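Side-chain contact in CS1 fimbrial subunit A (Escherichia coli, PDB 4HJI), which forms the pilin subunit of CS1 fimbriae, the surface filaments with which enterotoxigenic bacteria colonize the epithelium of host organs: residues L27-S30 with D31-L35. Sequence-based numbering, arbitrary orientation.
Sequences LLQS and DGSAL
Gln29 N donates to Ser33 O at 2.7 Å, almost in line with the carbonyl (C=O...donor angle 171°). The Gln29 side chain lies along the returning backbone: CB packs 3.4 Å from Ser33 O, CG equally close to Ala34 O. CG stands anti to the carbonyl carbon (chi1 -62°) and the chain runs extended beyond, setting the amide carbon beside both Ser33 OG and Ala34 O. Shortened to an alanine, the side chain would probably uncover the flank of residues 33-35 and leave Ser33 OG with Asp31 OD1 but no amide. On the other flank, Leu28 CD2 rests 3.3 Å from Gly32 O. A type I turn, Gln29 to Gly32, reverses the chain, closed by Gly32 N to Gln29 O at 2.9 Å. Asp31 OD1 reinforces it, accepting from Ser33 N in an Asx turn and, through its syn lone pair, from Ser33 OG (2.6 Å). A water bridges Leu27 O and Leu35 N, while Leu27 CD2 meets Leu35 CD2 at 4.0 Å. Backbone bonds join Leu28 to Val58 and Ser30 to Asn56 on strand 49-61. Backbone and carboxylate bonds thus fix this surface reversal between strands 25-29 and 38-44, with apolar contact mainly at its base.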
loop_
_atom_site.group_PDB
_atom_site.type_symbol
_atom_site.label_atom_id
_atom_site.label_comp_id
_atom_site.label_asym_id
_atom_site.label_seq_id
_atom_site.Cartn_x
_atom_site.Cartn_y
_atom_site.Cartn_z
ATOM N N LEU A 27 -5.868 -2.250 -9.312
ATOM C CA LEU A 27 -4.982 -3.093 -8.523
ATOM C C LEU A 27 -5.868 -4.046 -7.725
ATOM O O LEU A 27 -6.657 -3.618 -6.868
ATOM C CB LEU A 27 -4.124 -2.264 -7.585
ATOM C CG LEU A 27 -3.038 -3.028 -6.822
ATOM C CD1 LEU A 27 -1.915 -3.503 -7.747
ATOM C CD2 LEU A 27 -2.462 -2.086 -5.782
ATOM N N LEU A 28 -5.751 -5.321 -8.040
ATOM C CA LEU A 28 -6.570 -6.357 -7.431
ATOM C C LEU A 28 -5.672 -7.343 -6.679
ATOM O O LEU A 28 -4.459 -7.360 -6.869
ATOM C CB LEU A 28 -7.366 -7.062 -8.539
ATOM C CG LEU A 28 -8.797 -6.582 -8.934
ATOM C CD1 LEU A 28 -8.877 -5.151 -9.404
ATOM C CD2 LEU A 28 -9.342 -7.507 -10.016
ATOM N N GLN A 29 -6.262 -8.175 -5.829
ATOM C CA GLN A 29 -5.486 -9.273 -5.227
ATOM C C GLN A 29 -5.162 -10.280 -6.300
ATOM O O GLN A 29 -5.823 -10.342 -7.344
ATOM C CB GLN A 29 -6.283 -9.949 -4.100
ATOM C CG GLN A 29 -6.603 -8.996 -2.948
ATOM C CD GLN A 29 -7.257 -9.666 -1.758
ATOM O OE1 GLN A 29 -8.388 -9.333 -1.353
ATOM N NE2 GLN A 29 -6.578 -10.652 -1.218
ATOM N N SER A 30 -4.194 -11.144 -6.017
ATOM C CA SER A 30 -3.738 -12.100 -7.020
ATOM C C SER A 30 -4.787 -13.147 -7.400
ATOM O O SER A 30 -4.664 -13.763 -8.450
ATOM C CB SER A 30 -2.454 -12.788 -6.555
ATOM O OG SER A 30 -2.685 -13.449 -5.329
ATOM N N ASP A 31 -5.815 -13.328 -6.566
ATOM C CA ASP A 31 -6.933 -14.218 -6.889
ATOM C C ASP A 31 -8.083 -13.508 -7.607
ATOM O O ASP A 31 -9.112 -14.107 -7.867
ATOM C CB ASP A 31 -7.460 -14.955 -5.637
ATOM C CG ASP A 31 -8.089 -14.027 -4.609
ATOM O OD1 ASP A 31 -8.137 -12.799 -4.836
ATOM O OD2 ASP A 31 -8.537 -14.549 -3.550
ATOM N N GLY A 32 -7.907 -12.231 -7.923
ATOM C CA GLY A 32 -8.920 -11.509 -8.677
ATOM C C GLY A 32 -9.902 -10.759 -7.800
ATOM O O GLY A 32 -10.721 -9.997 -8.315
ATOM N N SER A 33 -9.796 -10.935 -6.486
ATOM C CA SER A 33 -10.630 -10.195 -5.548
ATOM C C SER A 33 -10.140 -8.770 -5.329
ATOM O O SER A 33 -8.951 -8.451 -5.489
ATOM C CB SER A 33 -10.752 -10.933 -4.210
ATOM O OG SER A 33 -9.538 -11.001 -3.517
ATOM N N ALA A 34 -11.086 -7.906 -4.965
ATOM C CA ALA A 34 -10.756 -6.534 -4.609
ATOM C C ALA A 34 -9.669 -6.469 -3.536
ATOM O O ALA A 34 -9.555 -7.335 -2.679
ATOM C CB ALA A 34 -11.981 -5.783 -4.135
ATOM N N LEU A 35 -8.874 -5.416 -3.612
ATOM C CA LEU A 35 -7.876 -5.170 -2.612
ATOM C C LEU A 35 -8.570 -5.018 -1.247
ATOM O O LEU A 35 -9.687 -4.470 -1.173
ATOM C CB LEU A 35 -7.108 -3.902 -2.985
ATOM C CG LEU A 35 -5.724 -3.778 -2.454
ATOM C CD1 LEU A 35 -4.804 -4.882 -2.973
ATOM C CD2 LEU A 35 -5.172 -2.417 -2.874
HETATM O O HOH W 1 -9.092 -3.643 -5.817
#